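Ethanolamine kinase Pv091845 (Plasmodium vivax, PDB 2QG7) probably phosphorylates ethanolamine, the first step in making phosphatidylethanolamine by way of ethanolamine in this malaria parasite. Local coordinates at residues Met358-Glu370 against Glu409-Trp421. Sequence-based numbering, arbitrary orientation.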
loop_
_atom_site.group_PDB
_atom_site.type_symbol
_atom_site.label_atom_id
_atom_site.label_comp_id
_atom_site.label_asym_id
_atom_site.label_seq_id
_atom_site.Cartn_x
_atom_site.Cartn_y
_atom_site.Cartn_z
ATOM N N MET D 358 14.497 -25.984 -1.532
ATOM C CA MET D 358 14.976 -24.803 -0.829
ATOM C C MET D 358 15.083 -25.166 0.633
ATOM O O MET D 358 14.607 -26.220 1.027
ATOM C CB MET D 358 13.953 -23.661 -0.969
ATOM C CG MET D 358 13.854 -23.047 -2.335
ATOM S SD MET D 358 12.828 -21.556 -2.410
ATOM C CE MET D 358 12.970 -21.204 -4.166
ATOM N N GLU D 359 15.653 -24.264 1.429
ATOM C CA GLU D 359 15.627 -24.315 2.874
ATOM C C GLU D 359 14.201 -24.428 3.375
ATOM O O GLU D 359 13.328 -23.691 2.942
ATOM C CB GLU D 359 16.263 -23.051 3.443
ATOM C CG GLU D 359 17.784 -22.930 3.240
ATOM C CD GLU D 359 18.202 -22.291 1.932
ATOM O OE1 GLU D 359 17.374 -22.228 0.968
ATOM O OE2 GLU D 359 19.376 -21.824 1.840
ATOM N N ARG D 360 13.976 -25.341 4.313
ATOM C CA ARG D 360 12.669 -25.580 4.882
ATOM C C ARG D 360 12.169 -24.383 5.625
ATOM O O ARG D 360 10.946 -24.217 5.799
ATOM C CB ARG D 360 12.656 -26.833 5.790
ATOM C CG ARG D 360 13.638 -26.818 6.966
ATOM C CD ARG D 360 13.182 -27.693 8.120
ATOM N NE ARG D 360 14.024 -27.546 9.323
ATOM C CZ ARG D 360 13.925 -28.264 10.458
ATOM N NH1 ARG D 360 13.013 -29.232 10.583
ATOM N NH2 ARG D 360 14.755 -28.020 11.488
ATOM N N ALA D 361 13.099 -23.553 6.085
ATOM C CA ALA D 361 12.759 -22.376 6.882
ATOM C C ALA D 361 12.198 -21.249 5.985
ATOM O O ALA D 361 11.317 -20.498 6.424
ATOM C CB ALA D 361 13.929 -21.913 7.664
ATOM N N TYR D 362 12.672 -21.163 4.733
ATOM C CA TYR D 362 12.029 -20.302 3.741
ATOM C C TYR D 362 10.504 -20.552 3.534
ATOM O O TYR D 362 9.712 -19.600 3.529
ATOM C CB TYR D 362 12.742 -20.385 2.417
ATOM C CG TYR D 362 12.095 -19.515 1.402
ATOM C CD1 TYR D 362 12.398 -18.139 1.327
ATOM C CD2 TYR D 362 11.149 -20.044 0.514
ATOM C CE1 TYR D 362 11.793 -17.320 0.370
ATOM C CE2 TYR D 362 10.506 -19.220 -0.433
ATOM C CZ TYR D 362 10.848 -17.865 -0.503
ATOM O OH TYR D 362 10.212 -17.084 -1.446
ATOM N N ASP D 363 10.116 -21.821 3.366
ATOM C CA ASP D 363 8.735 -22.181 3.116
ATOM C C ASP D 363 7.804 -21.871 4.273
ATOM O O ASP D 363 6.649 -21.530 4.059
ATOM C CB ASP D 363 8.648 -23.658 2.749
ATOM C CG ASP D 363 7.607 -23.955 1.666
ATOM O OD1 ASP D 363 7.130 -23.005 0.971
ATOM O OD2 ASP D 363 7.292 -25.159 1.518
ATOM N N ILE D 364 8.297 -21.973 5.487
ATOM C CA ILE D 364 7.524 -21.682 6.674
ATOM C C ILE D 364 7.369 -20.164 6.919
ATOM O O ILE D 364 6.264 -19.696 7.203
ATOM C CB ILE D 364 8.131 -22.390 7.949
ATOM C CG1 ILE D 364 8.313 -23.897 7.669
ATOM C CG2 ILE D 364 7.263 -22.116 9.238
ATOM C CD1 ILE D 364 9.196 -24.646 8.699
ATOM N N ALA D 365 8.463 -19.418 6.811
ATOM C CA ALA D 365 8.454 -17.967 6.976
ATOM C C ALA D 365 7.685 -17.261 5.843
ATOM O O ALA D 365 6.992 -16.270 6.085
ATOM C CB ALA D 365 9.891 -17.427 7.095
ATOM N N ASN D 366 7.821 -17.766 4.612
ATOM C CA ASN D 366 7.032 -17.302 3.487
ATOM C C ASN D 366 5.549 -17.532 3.744
ATOM O O ASN D 366 4.756 -16.646 3.483
ATOM C CB ASN D 366 7.503 -17.953 2.211
ATOM C CG ASN D 366 6.755 -17.453 0.960
ATOM O OD1 ASN D 366 6.932 -16.298 0.534
ATOM N ND2 ASN D 366 5.926 -18.317 0.378
ATOM N N HIS D 367 5.175 -18.660 4.335
ATOM C CA HIS D 367 3.813 -18.944 4.672
ATOM C C HIS D 367 3.304 -18.009 5.765
ATOM O O HIS D 367 2.147 -17.582 5.768
ATOM C CB HIS D 367 3.664 -20.410 5.114
ATOM C CG HIS D 367 2.271 -20.761 5.556
ATOM N ND1 HIS D 367 1.177 -20.639 4.729
ATOM C CD2 HIS D 367 1.792 -21.199 6.744
ATOM C CE1 HIS D 367 0.083 -20.991 5.379
ATOM N NE2 HIS D 367 0.422 -21.327 6.608
ATOM N N PHE D 368 4.171 -17.696 6.706
ATOM C CA PHE D 368 3.826 -16.802 7.790
ATOM C C PHE D 368 3.661 -15.343 7.322
ATOM O O PHE D 368 2.829 -14.612 7.857
ATOM C CB PHE D 368 4.893 -16.886 8.864
ATOM C CG PHE D 368 4.809 -18.153 9.696
ATOM C CD1 PHE D 368 3.621 -18.909 9.735
ATOM C CD2 PHE D 368 5.883 -18.568 10.472
ATOM C CE1 PHE D 368 3.549 -20.073 10.510
ATOM C CE2 PHE D 368 5.801 -19.708 11.282
ATOM C CZ PHE D 368 4.645 -20.455 11.294
ATOM N N ASN D 369 4.433 -14.940 6.316
ATOM C CA ASN D 369 4.177 -13.663 5.677
ATOM C C ASN D 369 2.794 -13.563 5.035
ATOM O O ASN D 369 2.277 -12.476 4.898
ATOM C CB ASN D 369 5.265 -13.277 4.669
ATOM C CG ASN D 369 6.440 -12.607 5.318
ATOM O OD1 ASN D 369 6.292 -11.902 6.313
ATOM N ND2 ASN D 369 7.621 -12.792 4.740
ATOM N N GLU D 370 2.226 -14.689 4.637
ATOM C CA GLU D 370 0.998 -14.701 3.868
ATOM C C GLU D 370 -0.223 -14.610 4.754
ATOM O O GLU D 370 -1.328 -14.696 4.301
ATOM C CB GLU D 370 0.959 -15.950 2.958
ATOM C CG GLU D 370 2.027 -16.011 1.809
ATOM C CD GLU D 370 1.882 -14.857 0.766
ATOM O OE1 GLU D 370 2.886 -14.519 0.058
ATOM O OE2 GLU D 370 0.755 -14.291 0.597
ATOM N N GLU D 409 15.350 -20.449 13.529
ATOM C CA GLU D 409 15.840 -20.759 12.187
ATOM C C GLU D 409 15.077 -20.015 11.092
ATOM O O GLU D 409 15.648 -19.682 10.042
ATOM C CB GLU D 409 15.718 -22.256 11.962
ATOM C CG GLU D 409 16.530 -22.806 10.805
ATOM C CD GLU D 409 16.221 -24.306 10.591
ATOM O OE1 GLU D 409 16.581 -25.111 11.495
ATOM O OE2 GLU D 409 15.654 -24.692 9.525
ATOM N N ILE D 410 13.779 -19.775 11.329
ATOM C CA ILE D 410 12.889 -19.242 10.273
ATOM C C ILE D 410 12.950 -17.716 10.202
ATOM O O ILE D 410 12.503 -17.103 9.224
ATOM C CB ILE D 410 11.399 -19.700 10.412
ATOM C CG1 ILE D 410 10.770 -19.175 11.704
ATOM C CG2 ILE D 410 11.295 -21.211 10.320
ATOM C CD1 ILE D 410 9.248 -19.145 11.691
ATOM N N GLN D 411 13.553 -17.132 11.230
ATOM C CA GLN D 411 13.435 -15.705 11.563
ATOM C C GLN D 411 14.031 -14.739 10.498
ATOM O O GLN D 411 13.380 -13.786 10.111
ATOM C CB GLN D 411 13.979 -15.481 12.989
ATOM C CG GLN D 411 13.152 -14.594 13.831
ATOM C CD GLN D 411 11.782 -15.100 14.078
ATOM O OE1 GLN D 411 10.808 -14.329 14.108
ATOM N NE2 GLN D 411 11.681 -16.399 14.310
ATOM N N PRO D 412 15.242 -15.009 9.988
ATOM C CA PRO D 412 15.710 -14.158 8.888
ATOM C C PRO D 412 15.099 -14.446 7.493
ATOM O O PRO D 412 15.397 -13.720 6.537
ATOM C CB PRO D 412 17.205 -14.487 8.826
ATOM C CG PRO D 412 17.313 -15.909 9.352
ATOM C CD PRO D 412 16.233 -16.048 10.379
ATOM N N PHE D 413 14.324 -15.525 7.343
ATOM C CA PHE D 413 13.740 -15.888 6.049
ATOM C C PHE D 413 12.478 -15.061 5.764
ATOM O O PHE D 413 11.998 -15.034 4.628
ATOM C CB PHE D 413 13.424 -17.394 5.968
ATOM C CG PHE D 413 14.637 -18.252 5.827
ATOM C CD1 PHE D 413 15.361 -18.655 6.957
ATOM C CD2 PHE D 413 15.073 -18.658 4.563
ATOM C CE1 PHE D 413 16.457 -19.431 6.823
ATOM C CE2 PHE D 413 16.212 -19.460 4.414
ATOM C CZ PHE D 413 16.903 -19.826 5.536
ATOM N N TYR D 414 11.964 -14.397 6.794
ATOM C CA TYR D 414 10.896 -13.440 6.643
ATOM C C TYR D 414 11.259 -12.339 5.618
ATOM O O TYR D 414 10.515 -12.089 4.637
ATOM C CB TYR D 414 10.626 -12.815 7.980
ATOM C CG TYR D 414 9.622 -13.528 8.836
ATOM C CD1 TYR D 414 8.250 -13.320 8.637
ATOM C CD2 TYR D 414 10.034 -14.379 9.888
ATOM C CE1 TYR D 414 7.314 -13.932 9.429
ATOM C CE2 TYR D 414 9.084 -15.008 10.710
ATOM C CZ TYR D 414 7.734 -14.769 10.470
ATOM O OH TYR D 414 6.784 -15.361 11.236
ATOM N N ILE D 415 12.417 -11.714 5.853
ATOM C CA ILE D 415 12.993 -10.724 4.941
ATOM C C ILE D 415 13.366 -11.289 3.585
ATOM O O ILE D 415 13.264 -10.609 2.566
ATOM C CB ILE D 415 14.254 -10.041 5.533
ATOM C CG1 ILE D 415 13.888 -9.254 6.815
ATOM C CG2 ILE D 415 14.847 -9.047 4.504
ATOM C CD1 ILE D 415 15.127 -9.115 7.693
ATOM N N CYS D 416 13.838 -12.510 3.593
ATOM C CA CYS D 416 14.182 -13.232 2.362
ATOM C C CYS D 416 12.930 -13.439 1.431
ATOM O O CYS D 416 12.970 -13.283 0.214
ATOM C CB CYS D 416 14.792 -14.583 2.777
ATOM S SG CYS D 416 15.337 -15.518 1.389
ATOM N N SER D 417 11.829 -13.816 2.052
ATOM C CA SER D 417 10.545 -13.931 1.409
ATOM C C SER D 417 10.024 -12.565 0.867
ATOM O O SER D 417 9.470 -12.511 -0.222
ATOM C CB SER D 417 9.572 -14.485 2.452
ATOM O OG SER D 417 8.258 -14.430 1.983
ATOM N N HIS D 418 10.222 -11.474 1.620
ATOM C CA HIS D 418 9.943 -10.117 1.114
ATOM C C HIS D 418 10.727 -9.724 -0.142
ATOM O O HIS D 418 10.171 -9.167 -1.076
ATOM C CB HIS D 418 10.189 -9.073 2.210
ATOM C CG HIS D 418 9.242 -9.171 3.349
ATOM N ND1 HIS D 418 7.879 -9.299 3.170
ATOM C CD2 HIS D 418 9.452 -9.157 4.687
ATOM C CE1 HIS D 418 7.280 -9.339 4.352
ATOM N NE2 HIS D 418 8.214 -9.254 5.290
ATOM N N ILE D 419 12.026 -9.978 -0.144
ATOM C CA ILE D 419 12.848 -9.652 -1.274
ATOM C C ILE D 419 12.488 -10.474 -2.495
ATOM O O ILE D 419 12.371 -9.945 -3.604
ATOM C CB ILE D 419 14.355 -9.767 -0.915
ATOM C CG1 ILE D 419 14.686 -8.727 0.170
ATOM C CG2 ILE D 419 15.216 -9.589 -2.158
ATOM C CD1 ILE D 419 16.085 -8.860 0.854
ATOM N N ASN D 420 12.309 -11.770 -2.295
ATOM C CA ASN D 420 11.901 -12.673 -3.366
ATOM C C ASN D 420 10.621 -12.210 -4.065
ATOM O O ASN D 420 10.573 -12.131 -5.292
ATOM C CB ASN D 420 11.734 -14.120 -2.824
ATOM C CG ASN D 420 11.428 -15.124 -3.927
ATOM O OD1 ASN D 420 12.299 -15.494 -4.710
ATOM N ND2 ASN D 420 10.175 -15.541 -4.012
ATOM N N TRP D 421 9.575 -11.947 -3.303
ATOM C CA TRP D 421 8.309 -11.593 -3.901
ATOM C C TRP D 421 8.208 -10.135 -4.320
ATOM O O TRP D 421 7.394 -9.819 -5.177
ATOM C CB TRP D 421 7.135 -11.996 -3.010
ATOM C CG TRP D 421 6.955 -13.503 -3.016
ATOM C CD1 TRP D 421 7.253 -14.359 -2.002
ATOM C CD2 TRP D 421 6.521 -14.322 -4.116
ATOM N NE1 TRP D 421 6.991 -15.646 -2.388
ATOM C CE2 TRP D 421 6.557 -15.659 -3.678
ATOM C CE3 TRP D 421 6.098 -14.053 -5.432
ATOM C CZ2 TRP D 421 6.179 -16.732 -4.492
ATOM C CZ3 TRP D 421 5.722 -15.129 -6.252
ATOM C CH2 TRP D 421 5.772 -16.448 -5.784
#
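Ser417 and Asn366 form the polar centre of this buried contact. Ser417 OG donates to a lone pair of Asn366 OD1 at 2.7 Å, in the carbonyl plane. Trp421 NE1 adds a weak bond to the same oxygen. The amide reaches both donors because chi1 of Asn366, at -177°, turns CG away from the backbone N. Asn369 ND2 reaches Tyr414 O at 3.0 Å and gives a weak bond to Ser417 OG. His418 N approaches Tyr414 O from the opposite face of its carbonyl plane. Asn369 ND2 also sits over the rim of one face of the His418 ring.

At the other end, Arg360 NE meets Glu409 OE2 on its syn side at 3.3 Å in a salt bridge, 19° out of the carboxylate plane. Arg360 NH2 adds a weak bond to Glu409 OE1. Ser288 also bonds OE2.

Ala361 CB makes a CH-pi contact over the Phe413 ring, 3.9 Å from its centroid. Ile410, from the end of helix 400-410, is a knob among Ala361, Ile364, Ala365 and Phe368, its CD1 meeting the Phe368 ring edge. Tyr362 is a knob among Phe413, Cys416, Ser417 and Asn420.

Helices 360-369 and 413-421 cross at -73°, their axes 8.2 Å apart. The crossing packs helix 360-369 against helix 413-430 in the helical C-terminal lobe of a protein-kinase-like fold.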